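Local structure of nitrate transport protein nrtA (Synechocystis sp., 2G29) at residues Ala51-Phe56 / Arg286-Val291; Glu148-Val153 / Ala204-Cys209; Gln267-Gln272 / Glu277-Ile282. The protein binds nitrate as the solute-binding component of the NrtABCD ABC transporter, which takes up nitrate and probably also nitrite. All coordinates share one frame; numbering follows the deposited sequence.

How the interactions relate
Interactions 1 and 3 are neighbours on the same side of the chain's centre, their own centres about 10 Å apart. K54 NZ of interaction 1 forms a salt bridge with E278 OE2 of interaction 3 at 2.9 Å, and E53 CG packs on I282 CG2 at 3.7 Å, joining the end of helix 46-53, with K54 just beyond it, to helix 276-284. Interaction 2 lies about 36 Å, centre to centre, from each, at the sheet containing strand 207-211. Nitrate is bound by W73, Q126, H167, G211 and K240. The touching residues of interactions 1 and 2 lie away from that site; the side chain of M279 in interaction 3 is about 12 Å from that of Q126.

Interaction 1 of 3, residues Ala51-Phe56 / Arg286-Val291; sequences AKEKGF and REWFKV
The indole N-H of W288 is given to the carboxylate of E53: NE1 reaches OE1 at 2.7 Å, and the bond is close to straight, with 166° at the hydrogen. The oxygen sits at the edge of the indole, practically in its plane, and is met on its anti side. Ring and carboxylate planes are turned 73° apart, so the two groups meet askew instead of lying flat together. In E53 the first torsion (chi1 -74°) sets CG beside the ring, 3.6 Å from W288 NE1 and 4.0 Å from W288 CZ2, and a bend at chi2 then turns the carboxylate so that OE1 meets the N-H. E287 CG lies over one face of the indole, near its rim. The carboxylates stay 6.1 Å apart, OE1 of E53 to OE2 of E287, a distance at which like charges may still repel weakly. I282 of helix 276-284 packs on W288, and K69 NZ bonds W288 O. The contact thus joins the end of helix 46-53 to the loop after helix 276-284; helix 46-53 lies in the beta-alpha-beta crossover from strand 36-39 to the parallel strand 66-69, in one of the two alpha/beta domains of this periplasmic binding protein.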
loop_
_atom_site.group_PDB
_atom_site.type_symbol
_atom_site.label_atom_id
_atom_site.label_comp_id
_atom_site.label_asym_id
_atom_site.label_seq_id
_atom_site.Cartn_x
_atom_site.Cartn_y
_atom_site.Cartn_z
ATOM N N ALA A 51 -10.743 -11.635 -7.330
ATOM C CA ALA A 51 -10.338 -12.502 -8.442
ATOM C C ALA A 51 -10.682 -13.964 -8.120
ATOM O O ALA A 51 -10.956 -14.750 -9.024
ATOM C CB ALA A 51 -8.857 -12.361 -8.722
ATOM N N LYS A 52 -10.654 -14.339 -6.848
ATOM C CA LYS A 52 -11.021 -15.705 -6.462
ATOM C C LYS A 52 -12.556 -15.791 -6.356
ATOM O O LYS A 52 -13.185 -16.604 -7.036
ATOM C CB LYS A 52 -10.390 -16.084 -5.108
ATOM C CG LYS A 52 -10.661 -17.536 -4.661
ATOM C CD LYS A 52 -9.960 -18.519 -5.584
ATOM C CE LYS A 52 -10.093 -19.944 -5.088
ATOM N NZ LYS A 52 -9.305 -20.883 -5.957
ATOM N N GLU A 53 -13.162 -14.938 -5.535
ATOM C CA GLU A 53 -14.614 -14.987 -5.327
ATOM C C GLU A 53 -15.493 -14.837 -6.566
ATOM O O GLU A 53 -16.570 -15.447 -6.633
ATOM C CB GLU A 53 -15.026 -13.923 -4.305
ATOM C CG GLU A 53 -14.659 -14.253 -2.861
ATOM C CD GLU A 53 -15.672 -15.173 -2.171
ATOM O OE1 GLU A 53 -15.446 -15.523 -1.005
ATOM O OE2 GLU A 53 -16.692 -15.539 -2.789
ATOM N N LYS A 54 -15.058 -14.032 -7.532
ATOM C CA LYS A 54 -15.863 -13.805 -8.731
ATOM C C LYS A 54 -15.373 -14.612 -9.916
ATOM O O LYS A 54 -15.780 -14.354 -11.057
ATOM C CB LYS A 54 -15.940 -12.314 -9.086
ATOM C CG LYS A 54 -16.456 -11.421 -7.959
ATOM C CD LYS A 54 -17.836 -11.818 -7.466
ATOM C CE LYS A 54 -18.876 -11.601 -8.550
ATOM N NZ LYS A 54 -20.293 -11.908 -8.117
ATOM N N GLY A 55 -14.498 -15.576 -9.634
ATOM C CA GLY A 55 -13.986 -16.501 -10.642
ATOM C C GLY A 55 -13.035 -15.982 -11.711
ATOM O O GLY A 55 -12.868 -16.609 -12.760
ATOM N N PHE A 56 -12.393 -14.847 -11.474
ATOM C CA PHE A 56 -11.480 -14.342 -12.491
ATOM C C PHE A 56 -10.240 -15.243 -12.670
ATOM O O PHE A 56 -9.780 -15.450 -13.804
ATOM C CB PHE A 56 -11.093 -12.903 -12.173
ATOM C CG PHE A 56 -12.220 -11.918 -12.369
ATOM C CD1 PHE A 56 -12.790 -11.250 -11.290
ATOM C CD2 PHE A 56 -12.719 -11.669 -13.643
ATOM C CE1 PHE A 56 -13.834 -10.354 -11.470
ATOM C CE2 PHE A 56 -13.761 -10.778 -13.835
ATOM C CZ PHE A 56 -14.325 -10.112 -12.743
ATOM N N ARG A 286 -16.425 -13.787 7.349
ATOM C CA ARG A 286 -15.468 -14.480 8.195
ATOM C C ARG A 286 -14.399 -15.131 7.329
ATOM O O ARG A 286 -13.282 -15.333 7.777
ATOM C CB ARG A 286 -16.196 -15.548 9.015
ATOM C CG ARG A 286 -15.256 -16.471 9.780
ATOM C CD ARG A 286 -14.486 -15.712 10.840
ATOM N NE ARG A 286 -13.925 -16.604 11.855
ATOM C CZ ARG A 286 -13.579 -16.200 13.072
ATOM N NH1 ARG A 286 -13.741 -14.928 13.415
ATOM N NH2 ARG A 286 -13.074 -17.059 13.950
ATOM N N GLU A 287 -14.760 -15.457 6.086
ATOM C CA GLU A 287 -13.836 -16.091 5.145
ATOM C C GLU A 287 -12.654 -15.164 4.827
ATOM O O GLU A 287 -11.538 -15.630 4.529
ATOM C CB GLU A 287 -14.585 -16.434 3.843
ATOM C CG GLU A 287 -13.841 -17.314 2.819
ATOM C CD GLU A 287 -13.733 -18.768 3.257
ATOM O OE1 GLU A 287 -14.642 -19.239 3.982
ATOM O OE2 GLU A 287 -12.757 -19.443 2.860
ATOM N N TRP A 288 -12.890 -13.854 4.925
ATOM C CA TRP A 288 -11.875 -12.867 4.591
ATOM C C TRP A 288 -11.419 -11.939 5.732
ATOM O O TRP A 288 -10.528 -12.319 6.473
ATOM C CB TRP A 288 -12.362 -12.075 3.371
ATOM C CG TRP A 288 -12.626 -12.998 2.183
ATOM C CD1 TRP A 288 -13.843 -13.280 1.615
ATOM C CD2 TRP A 288 -11.669 -13.809 1.485
ATOM N NE1 TRP A 288 -13.701 -14.217 0.609
ATOM C CE2 TRP A 288 -12.381 -14.558 0.513
ATOM C CE3 TRP A 288 -10.277 -13.973 1.580
ATOM C CZ2 TRP A 288 -11.748 -15.469 -0.339
ATOM C CZ3 TRP A 288 -9.643 -14.880 0.719
ATOM C CH2 TRP A 288 -10.389 -15.616 -0.229
ATOM N N PHE A 289 -12.004 -10.755 5.903
ATOM C CA PHE A 289 -11.530 -9.861 6.972
ATOM C C PHE A 289 -12.174 -10.091 8.328
ATOM O O PHE A 289 -11.564 -9.764 9.350
ATOM C CB PHE A 289 -11.781 -8.373 6.650
ATOM C CG PHE A 289 -11.108 -7.865 5.398
ATOM C CD1 PHE A 289 -11.376 -6.569 4.961
ATOM C CD2 PHE A 289 -10.244 -8.661 4.650
ATOM C CE1 PHE A 289 -10.796 -6.057 3.783
ATOM C CE2 PHE A 289 -9.665 -8.155 3.479
ATOM C CZ PHE A 289 -9.950 -6.862 3.059
ATOM N N LYS A 290 -13.410 -10.602 8.331
ATOM C CA LYS A 290 -14.151 -10.774 9.582
ATOM C C LYS A 290 -14.186 -9.385 10.289
ATOM O O LYS A 290 -13.838 -9.249 11.470
ATOM C CB LYS A 290 -13.464 -11.824 10.464
ATOM C CG LYS A 290 -14.264 -12.206 11.674
ATOM C CD LYS A 290 -15.700 -12.428 11.309
ATOM C CE LYS A 290 -16.528 -12.729 12.545
ATOM N NZ LYS A 290 -17.994 -12.658 12.240
ATOM N N VAL A 291 -14.641 -8.384 9.538
ATOM C CA VAL A 291 -14.724 -6.986 9.976
ATOM C C VAL A 291 -16.139 -6.478 9.674
ATOM O O VAL A 291 -16.670 -6.787 8.624
ATOM C CB VAL A 291 -13.682 -6.123 9.164
ATOM C CG1 VAL A 291 -13.963 -4.638 9.305
ATOM C CG2 VAL A 291 -12.239 -6.436 9.634
#

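Interaction 2 of 3, residues Glu148-Val153 / Ala204-Cys209; sequences EAFAKV and AMESFC
E206, just ahead of strand 207-211, meets both F150 of helix 146-151 and V153 just beyond that helix. Its CB lies 3.7 Å from F150 CE2 and 4.0 Å from F150 CZ, so the far end of the phenyl ring rests against the root of the glutamate. From there the chain turns back on itself, CG standing beside the backbone N (chi1 -54°) and a second bend following at chi2 (-52°), which swings the carboxylate across to V153. The two methyls of V153 face it from the opposite direction: CG1 lies 3.7 Å from E206 OE1, and CG2 is 3.9 Å from E206 OE2. F150 and V153 are themselves coupled, V153 N bonding back to F150 O at 2.9 Å. With hydrocarbon on this side, the buried carboxylate gets its polar support elsewhere, in a hydrogen bond between OE2 and Y134 OH; such a setting might raise its affinity for a proton. A leucine here would probably leave the Y134 hydroxyl without its carboxylate mate and disturb the packing against the V153 methyls. The backbone of E206 bonds to G131 and K157, and the strand then enters the mixed five-stranded sheet of an alpha/beta domain, between strands 157-160 and 126-130. S207 is next: its CB comes no nearer than 4.6 Å to F150 CZ, while its OG is bonded to Q129 O and the side chain also touches I171 and W174 of helix 166-177. Further along, C209 touches the nitrate-binding residue H167.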
loop_
_atom_site.group_PDB
_atom_site.type_symbol
_atom_site.label_atom_id
_atom_site.label_comp_id
_atom_site.label_asym_id
_atom_site.label_seq_id
_atom_site.Cartn_x
_atom_site.Cartn_y
_atom_site.Cartn_z
ATOM N N GLU A 148 4.837 20.223 20.467
ATOM C CA GLU A 148 4.748 20.518 21.891
ATOM C C GLU A 148 4.000 19.423 22.654
ATOM O O GLU A 148 4.293 19.147 23.819
ATOM C CB GLU A 148 4.040 21.850 22.125
ATOM C CG GLU A 148 4.810 23.093 21.690
ATOM C CD GLU A 148 4.238 24.363 22.313
ATOM O OE1 GLU A 148 2.993 24.478 22.400
ATOM O OE2 GLU A 148 5.031 25.248 22.717
ATOM N N ALA A 149 3.019 18.790 22.009
ATOM C CA ALA A 149 2.257 17.743 22.690
ATOM C C ALA A 149 3.080 16.475 22.909
ATOM O O ALA A 149 2.998 15.845 23.976
ATOM C CB ALA A 149 0.977 17.412 21.890
ATOM N N PHE A 150 3.864 16.089 21.900
ATOM C CA PHE A 150 4.710 14.902 22.022
ATOM C C PHE A 150 5.764 15.113 23.119
ATOM O O PHE A 150 6.210 14.153 23.760
ATOM C CB PHE A 150 5.404 14.604 20.687
ATOM C CG PHE A 150 4.569 13.801 19.714
ATOM C CD1 PHE A 150 5.165 13.302 18.556
ATOM C CD2 PHE A 150 3.222 13.553 19.937
ATOM C CE1 PHE A 150 4.433 12.562 17.629
ATOM C CE2 PHE A 150 2.468 12.805 18.999
ATOM C CZ PHE A 150 3.076 12.321 17.864
ATOM N N ALA A 151 6.170 16.364 23.320
ATOM C CA ALA A 151 7.166 16.665 24.340
ATOM C C ALA A 151 6.694 16.287 25.746
ATOM O O ALA A 151 7.516 16.037 26.655
ATOM C CB ALA A 151 7.529 18.148 24.288
ATOM N N LYS A 152 5.378 16.230 25.942
ATOM C CA LYS A 152 4.821 15.858 27.255
ATOM C C LYS A 152 4.808 14.336 27.445
ATOM O O LYS A 152 4.423 13.837 28.501
ATOM C CB LYS A 152 3.386 16.392 27.395
ATOM C CG LYS A 152 3.245 17.876 27.122
ATOM C CD LYS A 152 1.840 18.394 27.413
ATOM C CE LYS A 152 1.744 19.882 27.055
ATOM N NZ LYS A 152 0.514 20.563 27.563
ATOM N N VAL A 153 5.241 13.599 26.418
ATOM C CA VAL A 153 5.245 12.139 26.465
ATOM C C VAL A 153 6.670 11.611 26.565
ATOM O O VAL A 153 7.545 12.139 25.911
ATOM C CB VAL A 153 4.589 11.556 25.158
ATOM C CG1 VAL A 153 4.629 10.044 25.145
ATOM C CG2 VAL A 153 3.155 12.052 25.048
ATOM N N ALA A 204 -0.273 2.026 23.009
ATOM C CA ALA A 204 1.045 1.585 22.603
ATOM C C ALA A 204 1.744 2.634 21.732
ATOM O O ALA A 204 2.945 2.537 21.494
ATOM C CB ALA A 204 0.943 0.257 21.834
ATOM N N MET A 205 0.982 3.599 21.213
ATOM C CA MET A 205 1.550 4.642 20.371
ATOM C C MET A 205 0.625 5.865 20.379
ATOM O O MET A 205 -0.551 5.749 20.677
ATOM C CB MET A 205 1.731 4.169 18.912
ATOM C CG MET A 205 0.437 3.833 18.161
ATOM S SD MET A 205 -0.395 2.308 18.685
ATOM C CE MET A 205 -1.349 1.914 17.147
ATOM N N GLU A 206 1.172 7.022 20.023
ATOM C CA GLU A 206 0.438 8.292 19.990
ATOM C C GLU A 206 -0.304 8.505 18.694
ATOM O O GLU A 206 -1.350 9.164 18.654
ATOM C CB GLU A 206 1.409 9.489 20.119
ATOM C CG GLU A 206 2.331 9.431 21.326
ATOM C CD GLU A 206 1.588 9.213 22.627
ATOM O OE1 GLU A 206 1.943 8.248 23.342
ATOM O OE2 GLU A 206 0.643 9.972 22.906
ATOM N N SER A 207 0.262 7.943 17.623
ATOM C CA SER A 207 -0.278 8.124 16.268
ATOM C C SER A 207 0.076 6.877 15.467
ATOM O O SER A 207 1.004 6.156 15.828
ATOM C CB SER A 207 0.391 9.370 15.616
ATOM O OG SER A 207 -0.105 9.642 14.318
ATOM N N PHE A 208 -0.646 6.650 14.370
ATOM C CA PHE A 208 -0.363 5.493 13.539
ATOM C C PHE A 208 -0.869 5.671 12.119
ATOM O O PHE A 208 -1.810 6.436 11.867
ATOM C CB PHE A 208 -0.919 4.191 14.166
ATOM C CG PHE A 208 -2.434 4.134 14.317
ATOM C CD1 PHE A 208 -3.191 3.381 13.416
ATOM C CD2 PHE A 208 -3.094 4.721 15.421
ATOM C CE1 PHE A 208 -4.589 3.202 13.628
ATOM C CE2 PHE A 208 -4.456 4.543 15.614
ATOM C CZ PHE A 208 -5.216 3.772 14.708
ATOM N N CYS A 209 -0.273 4.931 11.198
ATOM C CA CYS A 209 -0.658 4.985 9.799
ATOM C C CYS A 209 -0.894 3.561 9.332
ATOM O O CYS A 209 -0.021 2.694 9.527
ATOM C CB CYS A 209 0.452 5.650 8.987
ATOM S SG CYS A 209 0.032 5.874 7.252
#

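Interaction 3 of 3, residues Gln267-Gln272 / Glu277-Ile282; sequences QQWCDQ and EEMCQI
W269 reaches across to helix 276-284 with the six-membered end of its indole, which meets two successive residues there. A chi1 of -170°, placing CG opposite the backbone N, brings the end of the ring up to E278 and M279. E278 has an extended chain that crosses the indole at about a right angle, with its carboxylate plane nearly perpendicular to the ring; OE1 lies at the ring edge, close to its plane, 3.4 Å from W269 CZ2. Next to it, W269 CZ3 packs on M279 CB at 3.9 Å. M279 runs straight through its first two torsions and then bends at chi3 (80°), with SD against C270, 3.7 Å from both C270 CB and C270 SG. These side chains join two consecutive helices whose segment axes approach to 10.3 Å, with 108° between their N-to-C directions. I50 of helix 46-53 packs on W269 and C270. Most of the contact is probably apolar packing between ring, methylene groups and sulphurs. The E278 oxygen OE1 is placed where the polarised C-H edge of the indole may suit its charge, while OE2 is the oxygen paired with K54.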
loop_
_atom_site.group_PDB
_atom_site.type_symbol
_atom_site.label_atom_id
_atom_site.label_comp_id
_atom_site.label_asym_id
_atom_site.label_seq_id
_atom_site.Cartn_x
_atom_site.Cartn_y
_atom_site.Cartn_z
ATOM N N GLN A 267 -9.694 -5.831 -10.706
ATOM C CA GLN A 267 -9.538 -4.411 -10.395
ATOM C C GLN A 267 -10.635 -3.560 -11.045
ATOM O O GLN A 267 -11.162 -2.646 -10.435
ATOM C CB GLN A 267 -8.175 -3.895 -10.855
ATOM C CG GLN A 267 -7.025 -4.322 -9.954
ATOM C CD GLN A 267 -5.697 -3.823 -10.481
ATOM O OE1 GLN A 267 -5.323 -4.128 -11.611
ATOM N NE2 GLN A 267 -4.974 -3.050 -9.659
ATOM N N GLN A 268 -10.950 -3.864 -12.305
ATOM C CA GLN A 268 -11.994 -3.134 -13.016
ATOM C C GLN A 268 -13.336 -3.347 -12.322
ATOM O O GLN A 268 -14.141 -2.414 -12.194
ATOM C CB GLN A 268 -12.034 -3.625 -14.458
ATOM C CG GLN A 268 -10.843 -3.122 -15.265
ATOM C CD GLN A 268 -10.807 -3.709 -16.646
ATOM O OE1 GLN A 268 -10.276 -4.793 -16.863
ATOM N NE2 GLN A 268 -11.379 -2.994 -17.593
ATOM N N TRP A 269 -13.563 -4.570 -11.874
ATOM C CA TRP A 269 -14.809 -4.903 -11.175
ATOM C C TRP A 269 -14.901 -4.135 -9.850
ATOM O O TRP A 269 -15.915 -3.510 -9.539
ATOM C CB TRP A 269 -14.864 -6.386 -10.882
ATOM C CG TRP A 269 -16.226 -6.832 -10.374
ATOM C CD1 TRP A 269 -17.302 -7.195 -11.134
ATOM C CD2 TRP A 269 -16.652 -6.909 -9.012
ATOM N NE1 TRP A 269 -18.373 -7.496 -10.332
ATOM C CE2 TRP A 269 -18.003 -7.335 -9.022
ATOM C CE3 TRP A 269 -16.026 -6.662 -7.776
ATOM C CZ2 TRP A 269 -18.738 -7.517 -7.851
ATOM C CZ3 TRP A 269 -16.759 -6.842 -6.612
ATOM C CH2 TRP A 269 -18.105 -7.271 -6.655
ATOM N N CYS A 270 -13.837 -4.211 -9.046
ATOM C CA CYS A 270 -13.823 -3.512 -7.766
ATOM C C CYS A 270 -13.931 -1.993 -7.870
ATOM O O CYS A 270 -14.416 -1.329 -6.963
ATOM C CB CYS A 270 -12.533 -3.825 -7.006
ATOM S SG CYS A 270 -12.358 -5.468 -6.386
ATOM N N ASP A 271 -13.451 -1.435 -8.968
ATOM C CA ASP A 271 -13.466 0.010 -9.156
ATOM C C ASP A 271 -14.830 0.609 -9.480
ATOM O O ASP A 271 -14.992 1.809 -9.405
ATOM C CB ASP A 271 -12.469 0.367 -10.267
ATOM C CG ASP A 271 -11.738 1.663 -10.011
ATOM O OD1 ASP A 271 -11.320 1.880 -8.852
ATOM O OD2 ASP A 271 -11.574 2.458 -10.969
ATOM N N GLN A 272 -15.806 -0.224 -9.838
ATOM C CA GLN A 272 -17.132 0.292 -10.188
ATOM C C GLN A 272 -18.007 0.632 -8.982
ATOM O O GLN A 272 -18.147 -0.194 -8.080
ATOM C CB GLN A 272 -17.893 -0.726 -11.063
ATOM C CG GLN A 272 -17.343 -0.929 -12.494
ATOM C CD GLN A 272 -18.355 -1.604 -13.435
ATOM O OE1 GLN A 272 -18.066 -1.849 -14.608
ATOM N NE2 GLN A 272 -19.544 -1.899 -12.917
ATOM N N GLU A 277 -20.850 -2.205 -2.873
ATOM C CA GLU A 277 -21.599 -2.865 -1.810
ATOM C C GLU A 277 -21.236 -4.348 -1.748
ATOM O O GLU A 277 -20.876 -4.901 -0.696
ATOM C CB GLU A 277 -23.097 -2.673 -2.068
ATOM C CG GLU A 277 -23.514 -1.208 -2.130
ATOM C CD GLU A 277 -24.812 -0.967 -2.871
ATOM O OE1 GLU A 277 -24.878 -1.215 -4.110
ATOM O OE2 GLU A 277 -25.781 -0.517 -2.215
ATOM N N GLU A 278 -21.338 -5.016 -2.895
ATOM C CA GLU A 278 -21.018 -6.415 -2.962
ATOM C C GLU A 278 -19.565 -6.679 -2.569
ATOM O O GLU A 278 -19.289 -7.622 -1.835
ATOM C CB GLU A 278 -21.308 -6.960 -4.362
ATOM C CG GLU A 278 -21.244 -8.461 -4.389
ATOM C CD GLU A 278 -21.413 -9.067 -5.790
ATOM O OE1 GLU A 278 -21.809 -8.347 -6.723
ATOM O OE2 GLU A 278 -21.143 -10.266 -5.909
ATOM N N MET A 279 -18.649 -5.837 -3.032
ATOM C CA MET A 279 -17.238 -6.009 -2.682
ATOM C C MET A 279 -17.065 -6.027 -1.172
ATOM O O MET A 279 -16.420 -6.899 -0.630
ATOM C CB MET A 279 -16.419 -4.863 -3.272
ATOM C CG MET A 279 -14.930 -5.007 -3.023
ATOM S SD MET A 279 -13.976 -3.625 -3.635
ATOM C CE MET A 279 -14.258 -2.447 -2.313
ATOM N N CYS A 280 -17.656 -5.052 -0.504
ATOM C CA CYS A 280 -17.529 -4.943 0.928
ATOM C C CYS A 280 -18.249 -6.059 1.680
ATOM O O CYS A 280 -17.806 -6.468 2.762
ATOM C CB CYS A 280 -17.982 -3.559 1.378
ATOM S SG CYS A 280 -16.813 -2.252 0.799
ATOM N N GLN A 281 -19.370 -6.548 1.147
ATOM C CA GLN A 281 -20.024 -7.692 1.815
ATOM C C GLN A 281 -19.077 -8.896 1.792
ATOM O O GLN A 281 -18.956 -9.635 2.767
ATOM C CB GLN A 281 -21.295 -8.108 1.099
ATOM C CG GLN A 281 -22.399 -7.095 1.176
ATOM C CD GLN A 281 -23.598 -7.575 0.375
ATOM O OE1 GLN A 281 -23.443 -8.068 -0.741
ATOM N NE2 GLN A 281 -24.793 -7.447 0.946
ATOM N N ILE A 282 -18.412 -9.090 0.653
ATOM C CA ILE A 282 -17.464 -10.176 0.495
ATOM C C ILE A 282 -16.287 -9.993 1.445
ATOM O O ILE A 282 -15.963 -10.906 2.195
ATOM C CB ILE A 282 -16.959 -10.251 -0.967
ATOM C CG1 ILE A 282 -18.095 -10.694 -1.906
ATOM C CG2 ILE A 282 -15.829 -11.273 -1.089
ATOM C CD1 ILE A 282 -17.757 -10.535 -3.411
#